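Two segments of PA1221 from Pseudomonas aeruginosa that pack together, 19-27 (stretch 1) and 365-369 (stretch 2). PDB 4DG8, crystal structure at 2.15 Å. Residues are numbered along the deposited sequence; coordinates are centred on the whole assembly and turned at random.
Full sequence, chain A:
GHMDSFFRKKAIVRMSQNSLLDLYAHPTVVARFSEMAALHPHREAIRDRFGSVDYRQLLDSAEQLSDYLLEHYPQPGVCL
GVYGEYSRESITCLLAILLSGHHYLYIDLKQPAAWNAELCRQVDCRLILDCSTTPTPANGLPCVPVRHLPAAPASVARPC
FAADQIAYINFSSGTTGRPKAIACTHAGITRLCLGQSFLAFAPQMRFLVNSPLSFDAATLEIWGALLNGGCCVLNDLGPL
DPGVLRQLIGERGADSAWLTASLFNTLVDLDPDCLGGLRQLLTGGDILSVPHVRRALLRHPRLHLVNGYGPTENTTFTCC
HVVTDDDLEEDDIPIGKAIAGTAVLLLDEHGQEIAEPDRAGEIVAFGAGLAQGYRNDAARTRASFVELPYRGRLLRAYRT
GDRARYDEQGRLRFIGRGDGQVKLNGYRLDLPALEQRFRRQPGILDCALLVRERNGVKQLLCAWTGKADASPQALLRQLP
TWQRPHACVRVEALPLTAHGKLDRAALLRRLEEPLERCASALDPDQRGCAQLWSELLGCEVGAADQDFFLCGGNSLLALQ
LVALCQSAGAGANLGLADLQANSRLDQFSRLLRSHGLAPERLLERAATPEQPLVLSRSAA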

# COMPACT_ATOMS: atom_id res chain seq x y z
N SER A 19 17.59 12.73 -13.96
CA SER A 19 18.20 11.41 -14.13
C SER A 19 18.08 10.50 -12.92
O SER A 19 18.28 9.30 -13.05
CB SER A 19 19.69 11.51 -14.46
OG SER A 19 20.45 11.41 -13.26
N LEU A 20 17.70 11.03 -11.76
CA LEU A 20 17.21 10.14 -10.74
C LEU A 20 15.85 9.68 -11.24
O LEU A 20 15.30 8.68 -10.76
CB LEU A 20 17.09 10.82 -9.37
CG LEU A 20 18.37 10.84 -8.53
CD1 LEU A 20 18.06 11.22 -7.08
CD2 LEU A 20 19.10 9.51 -8.60
N LEU A 21 15.32 10.40 -12.22
CA LEU A 21 14.01 10.11 -12.77
C LEU A 21 14.06 8.89 -13.70
O LEU A 21 13.03 8.33 -14.06
CB LEU A 21 13.46 11.32 -13.50
CG LEU A 21 13.39 12.58 -12.65
CD1 LEU A 21 13.12 13.80 -13.52
CD2 LEU A 21 12.33 12.44 -11.54
N ASP A 22 15.28 8.50 -14.05
CA ASP A 22 15.53 7.34 -14.90
C ASP A 22 15.52 6.08 -14.05
O ASP A 22 16.23 6.00 -13.04
CB ASP A 22 16.90 7.51 -15.56
CG ASP A 22 17.29 6.33 -16.45
OD1 ASP A 22 16.39 5.65 -16.99
OD2 ASP A 22 18.51 6.12 -16.64
N LEU A 23 14.71 5.09 -14.45
CA LEU A 23 14.68 3.81 -13.73
C LEU A 23 16.07 3.18 -13.60
O LEU A 23 16.41 2.63 -12.55
CB LEU A 23 13.72 2.83 -14.39
CG LEU A 23 12.27 2.90 -13.91
CD1 LEU A 23 11.56 4.10 -14.54
CD2 LEU A 23 11.53 1.62 -14.23
N TYR A 24 16.87 3.25 -14.66
CA TYR A 24 18.18 2.61 -14.67
C TYR A 24 19.21 3.32 -13.79
O TYR A 24 20.35 2.86 -13.67
CB TYR A 24 18.69 2.46 -16.11
CG TYR A 24 17.70 1.69 -16.93
CD1 TYR A 24 17.50 0.33 -16.70
CD2 TYR A 24 16.93 2.32 -17.90
CE1 TYR A 24 16.58 -0.38 -17.42
CE2 TYR A 24 15.99 1.61 -18.64
CZ TYR A 24 15.82 0.26 -18.39
OH TYR A 24 14.91 -0.47 -19.10
N ALA A 25 18.81 4.44 -13.19
CA ALA A 25 19.69 5.15 -12.26
C ALA A 25 19.55 4.56 -10.87
O ALA A 25 20.18 5.02 -9.92
CB ALA A 25 19.35 6.63 -12.24
N HIS A 26 18.72 3.54 -10.75
CA HIS A 26 18.45 2.93 -9.45
C HIS A 26 18.85 1.46 -9.48
O HIS A 26 18.75 0.82 -10.52
CB HIS A 26 16.98 3.14 -9.07
CG HIS A 26 16.61 4.59 -8.97
ND1 HIS A 26 16.73 5.31 -7.80
CD2 HIS A 26 16.20 5.48 -9.91
CE1 HIS A 26 16.37 6.56 -8.01
NE2 HIS A 26 16.04 6.69 -9.28
N PRO A 27 19.36 0.95 -8.36
CA PRO A 27 19.81 -0.45 -8.37
C PRO A 27 18.62 -1.39 -8.24
O PRO A 27 17.54 -0.95 -7.82
CB PRO A 27 20.71 -0.52 -7.12
CG PRO A 27 19.98 0.43 -6.13
CD PRO A 27 19.42 1.55 -7.01
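Stretch 2 365-369: AFGAG

Stretch 2 enters as the last part of a β-strand, residues 365 to 367, and turns out of it at Ala 368 and Gly 369, where phi/psi drop to -75/-9 and -84/-13. It meets a compact stretch 1, whose residues 23 to 25 form a 3-10 segment. The closest CA pairs, Leu 21 CA to Gly 367 CA at 4.1 Å and Leu 23 CA to Ala 368 CA at 4.6 Å, show both chains advancing together through the contact, although no hydrogen bond joins them.

Ala 365, with phi/psi of -112/142, is extended and remains out of reach. Phe 366 is also extended (-128/164); its CA-to-CB bond points sideways and the end of its side chain leads away, so its contribution is mainly backbone, with its O 4.5 Å from Leu 21 CD2.

Gly 367 brings main chain against main chain. Its CA lies 3.4 Å from Leu 21 O, with an angle of 134° at the hydrogen, consistent with a CA-H...O contact. An ideal CB here would fall 3.2 Å from Leu 21 CD2, a tight fit, but the phi/psi of 109/-164 already calls for glycine, because that CB would be jammed against the preceding carbonyl O. On the same residue, O lies 4.0 Å from Leu 23 CD1.

Ala 368 has the most area covered, 84 Å² of the 238 Å² buried in total. Its N approaches Leu 21 O to 3.3 Å, but the poor angle rules out a hydrogen bond. Its CB lies 3.5 Å from both Leu 20 O and His 26 CD2, beside a feature internal to stretch 1: His 26 NE2 donates to Leu 20 O at 2.6 Å and 165°, tying the loop together where the methyl packs. Leu 23 CD1 adds an apolar contact, 3.7 Å from Ala 368 CA.

Gly 369 makes no contact with stretch 1.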

# COMPACT_ATOMS: atom_id res chain seq x y z
N ALA A 365 2.53 12.73 -12.07
CA ALA A 365 3.78 12.21 -11.54
C ALA A 365 4.65 11.65 -12.65
O ALA A 365 4.15 11.04 -13.59
CB ALA A 365 3.51 11.12 -10.50
N PHE A 366 5.95 11.87 -12.53
CA PHE A 366 6.94 11.38 -13.47
C PHE A 366 8.00 10.64 -12.68
O PHE A 366 8.17 10.86 -11.47
CB PHE A 366 7.67 12.54 -14.16
CG PHE A 366 6.78 13.48 -14.91
CD1 PHE A 366 6.63 13.36 -16.28
CD2 PHE A 366 6.15 14.54 -14.26
CE1 PHE A 366 5.82 14.24 -17.00
CE2 PHE A 366 5.35 15.43 -14.96
CZ PHE A 366 5.18 15.29 -16.34
N GLY A 367 8.79 9.85 -13.40
CA GLY A 367 10.00 9.31 -12.79
C GLY A 367 10.05 7.84 -12.48
O GLY A 367 9.29 7.01 -13.01
N ALA A 368 11.02 7.51 -11.64
CA ALA A 368 11.46 6.13 -11.46
C ALA A 368 10.47 5.31 -10.63
O ALA A 368 10.61 4.09 -10.51
CB ALA A 368 12.85 6.13 -10.85
N GLY A 369 9.48 5.99 -10.03
CA GLY A 369 8.42 5.33 -9.28
C GLY A 369 7.26 4.81 -10.12
O GLY A 369 6.45 4.03 -9.61